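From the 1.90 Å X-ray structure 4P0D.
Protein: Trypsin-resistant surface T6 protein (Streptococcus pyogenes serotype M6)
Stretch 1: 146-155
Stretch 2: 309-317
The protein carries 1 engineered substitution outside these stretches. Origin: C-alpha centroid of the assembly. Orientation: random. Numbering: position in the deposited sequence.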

# COMPACT_ATOMS: atom_id res chain seq x y z
N SER A 146 5.94 -16.29 -12.18
CA SER A 146 4.87 -15.98 -11.24
C SER A 146 4.64 -14.47 -11.20
O SER A 146 5.53 -13.68 -11.49
N LEU A 147 3.41 -14.07 -10.88
CA LEU A 147 3.05 -12.65 -10.87
C LEU A 147 2.53 -12.34 -9.48
O LEU A 147 1.42 -12.71 -9.14
N PRO A 148 3.36 -11.69 -8.65
CA PRO A 148 2.87 -11.31 -7.34
C PRO A 148 1.80 -10.22 -7.39
O PRO A 148 1.60 -9.58 -8.44
N SER A 149 1.12 -10.01 -6.28
CA SER A 149 0.15 -8.92 -6.18
C SER A 149 0.01 -8.52 -4.73
O SER A 149 0.39 -9.27 -3.84
N ILE A 150 -0.53 -7.34 -4.52
CA ILE A 150 -0.88 -6.87 -3.19
C ILE A 150 -2.21 -6.15 -3.30
O ILE A 150 -2.39 -5.37 -4.23
N THR A 151 -3.11 -6.42 -2.36
CA THR A 151 -4.44 -5.81 -2.32
C THR A 151 -4.68 -5.26 -0.92
O THR A 151 -4.50 -5.98 0.06
N LYS A 152 -5.06 -3.98 -0.85
CA LYS A 152 -5.37 -3.36 0.42
C LYS A 152 -6.84 -2.99 0.52
O LYS A 152 -7.44 -2.47 -0.43
N LYS A 153 -7.41 -3.26 1.69
CA LYS A 153 -8.77 -2.91 1.98
C LYS A 153 -8.84 -2.10 3.28
O LYS A 153 -7.96 -2.21 4.14
N VAL A 154 -9.89 -1.30 3.40
CA VAL A 154 -10.15 -0.52 4.60
C VAL A 154 -11.61 -0.67 5.01
O VAL A 154 -12.51 -0.74 4.18
N THR A 155 -11.83 -0.76 6.32
CA THR A 155 -13.18 -0.75 6.86
C THR A 155 -13.21 0.20 8.04
O THR A 155 -12.17 0.68 8.48
N SER A 309 8.39 -4.08 -7.30
CA SER A 309 7.26 -4.10 -6.37
C SER A 309 5.91 -4.04 -7.03
O SER A 309 5.79 -3.64 -8.19
N LYS A 310 4.91 -4.47 -6.28
CA LYS A 310 3.52 -4.15 -6.55
C LYS A 310 3.06 -3.21 -5.46
O LYS A 310 3.67 -3.11 -4.39
N GLU A 311 1.96 -2.52 -5.70
CA GLU A 311 1.46 -1.61 -4.68
C GLU A 311 -0.03 -1.44 -4.75
O GLU A 311 -0.67 -1.84 -5.71
N ASP A 312 -0.58 -0.89 -3.67
CA ASP A 312 -1.99 -0.58 -3.58
C ASP A 312 -2.19 0.52 -2.55
O ASP A 312 -1.39 0.68 -1.61
N SER A 313 -3.26 1.29 -2.75
CA SER A 313 -3.57 2.45 -1.94
C SER A 313 -5.08 2.58 -1.82
O SER A 313 -5.83 2.25 -2.75
N LYS A 314 -5.53 3.02 -0.65
CA LYS A 314 -6.94 3.36 -0.44
C LYS A 314 -6.99 4.82 -0.00
O LYS A 314 -6.18 5.27 0.81
N ILE A 315 -7.90 5.58 -0.56
CA ILE A 315 -8.03 6.98 -0.19
C ILE A 315 -9.28 7.06 0.63
O ILE A 315 -10.34 6.51 0.25
N VAL A 316 -9.19 7.74 1.76
CA VAL A 316 -10.37 7.98 2.55
C VAL A 316 -10.60 9.48 2.62
O VAL A 316 -9.66 10.25 2.74
N TYR A 317 -11.87 9.86 2.54
CA TYR A 317 -12.27 11.27 2.41
C TYR A 317 -12.96 11.81 3.67
O TYR A 317 -13.58 11.06 4.43

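The two stretches meet as neighbouring, nearly parallel strands whose contact is carried by interdigitated side chains, with one direct hydrogen bond from a backbone amide to a carboxylate and one bridging water. Strands 149-155 and 309-312 run at 15° to one another with a closest axial approach of 5.9 Å, and Ser149, Ile150 and Thr151 lie abreast of Lys310, Glu311 and Asp312. At this spacing the gap is filled by side chains. Side chains alternate along both stretches, through the loop residues Ser313 and Lys314 as well: Ile150, Lys152 and Val154 point toward the second stretch, Lys310, Asp312, Lys314 and Val316 toward the first, while Ser149, Thr151, Lys153, Glu311 and Ser313 point away.

At the N-terminal end, Lys310 bends through two m torsions (chi1 -69°, chi2 -70°) before its chain extends with chi3 and chi4 both t. The bend lays its methylenes along the first stretch: CG of Lys310 sits 3.6 Å from O of Pro148, and CE of Lys310 lies 3.9 Å from CD1 of Leu147, whose t, p side chain starts sideways but ends nearer. The Lys310 amine is hydrogen-bonded elsewhere in the structure. Beside it, buried Ile150 adopts the t, t rotamer and presses its CG2 against the opposing backbone, 3.5 Å from CA of Glu311 and 3.7 Å from C of Lys310.

Asp312 provides the central polar link. Its t rotamer (chi1 -156°) carries the carboxylate to the main chain of the first strand, where N of Lys152 donates a hydrogen bond to OD2 of Asp312 at 2.8 Å and a nearly linear 171°. The other carboxylate oxygen turns back on its own stretch, OD1 of Asp312 accepting a weak bond from N of Ser313 at 3.0 Å and 137°. Water 1 adds a second bridge, donating to O of Ile150 at 3.1 Å and to O of Glu311 at 3.0 Å, and so joins two carbonyls that could not pair with each other.

Further along, Lys152 is buried, with its side chain t, t, p, t, and covalently bonded to a group elsewhere in the structure; its CE passes 4.2 Å from CA of Ser313. Lys314 folds over this region with chi1 to chi3 all m, placing CD of Lys314 3.4 Å from O of Lys152, while its CG lies 4.2 Å from CG of Lys152. The contact here is made by the aliphatic part of the chain. Val154, with chi1 p, closes the interface: its CG1 lies 4.1 Å from CB of Lys314 and packs against CG2 of Val316, in the t rotamer, at 4.2 Å.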

# COMPACT_ATOMS: atom_id res chain seq x y z
CB SER A 146 5.22 -16.55 -9.85
OG SER A 146 6.43 -16.00 -9.35
CB LEU A 147 1.98 -12.34 -11.94
CG LEU A 147 1.40 -10.92 -12.00
CD1 LEU A 147 2.49 -9.90 -12.29
CD2 LEU A 147 0.29 -10.82 -13.04
CB PRO A 148 4.12 -10.79 -6.64
CG PRO A 148 5.25 -11.50 -7.33
CD PRO A 148 4.82 -11.49 -8.76
CB SER A 149 -1.22 -9.33 -6.69
OG SER A 149 -1.76 -10.36 -5.88
CB ILE A 150 0.20 -5.95 -2.60
CG1 ILE A 150 -0.15 -5.55 -1.17
CG2 ILE A 150 0.40 -4.69 -3.44
CD1 ILE A 150 0.92 -4.69 -0.53
CB THR A 151 -5.53 -6.86 -2.63
OG1 THR A 151 -5.25 -7.49 -3.87
CG2 THR A 151 -6.92 -6.23 -2.72
CB LYS A 152 -4.52 -2.11 0.65
CG LYS A 152 -4.79 -1.48 2.02
CD LYS A 152 -3.65 -0.64 2.56
CE LYS A 152 -3.66 0.75 1.94
NZ LYS A 152 -2.99 1.79 2.77
CB LYS A 153 -9.61 -4.17 2.13
CG LYS A 153 -9.92 -4.93 0.85
CD LYS A 153 -10.64 -6.22 1.21
CE LYS A 153 -10.76 -7.19 0.04
NZ LYS A 153 -12.06 -7.03 -0.68
CB VAL A 154 -9.74 0.97 4.45
CG1 VAL A 154 -10.55 1.71 3.40
CG2 VAL A 154 -9.83 1.68 5.79
CB THR A 155 -13.61 -2.15 7.31
OG1 THR A 155 -12.68 -2.64 8.30
CG2 THR A 155 -13.65 -3.09 6.08
CB SER A 309 7.37 -2.94 -5.40
OG SER A 309 7.12 -1.72 -6.04
CB LYS A 310 2.66 -5.41 -6.55
CG LYS A 310 2.92 -6.37 -7.69
CD LYS A 310 2.43 -5.80 -9.02
CE LYS A 310 2.88 -6.65 -10.20
NZ LYS A 310 2.56 -5.95 -11.47
CB GLU A 311 2.17 -0.25 -4.79
CG GLU A 311 2.11 0.42 -6.14
CD GLU A 311 2.80 1.78 -6.10
OE1 GLU A 311 2.08 2.80 -6.06
OE2 GLU A 311 4.04 1.84 -6.07
CB ASP A 312 -2.81 -1.83 -3.24
CG ASP A 312 -4.28 -1.73 -3.69
OD1 ASP A 312 -4.67 -0.77 -4.40
OD2 ASP A 312 -5.06 -2.64 -3.35
CB SER A 313 -2.98 3.68 -2.61
OG SER A 313 -3.16 4.84 -1.81
CB LYS A 314 -7.59 2.46 0.60
CG LYS A 314 -7.64 0.97 0.21
CD LYS A 314 -8.51 0.67 -1.00
CE LYS A 314 -9.93 1.17 -0.84
NZ LYS A 314 -10.71 1.00 -2.10
CB ILE A 315 -8.12 7.90 -1.43
CG1 ILE A 315 -7.02 7.59 -2.44
CG2 ILE A 315 -8.05 9.38 -1.03
CD1 ILE A 315 -7.26 8.24 -3.80
CB VAL A 316 -10.23 7.34 3.94
CG1 VAL A 316 -11.45 7.63 4.78
CG2 VAL A 316 -10.05 5.82 3.79
CB TYR A 317 -13.18 11.42 1.21
CG TYR A 317 -12.49 11.09 -0.09
CD1 TYR A 317 -11.66 12.02 -0.72
CD2 TYR A 317 -12.61 9.83 -0.67
CE1 TYR A 317 -11.01 11.72 -1.90
CE2 TYR A 317 -11.95 9.52 -1.85
CZ TYR A 317 -11.16 10.48 -2.46
OH TYR A 317 -10.50 10.18 -3.62
O HOH W 1 -3.12 -3.45 -6.51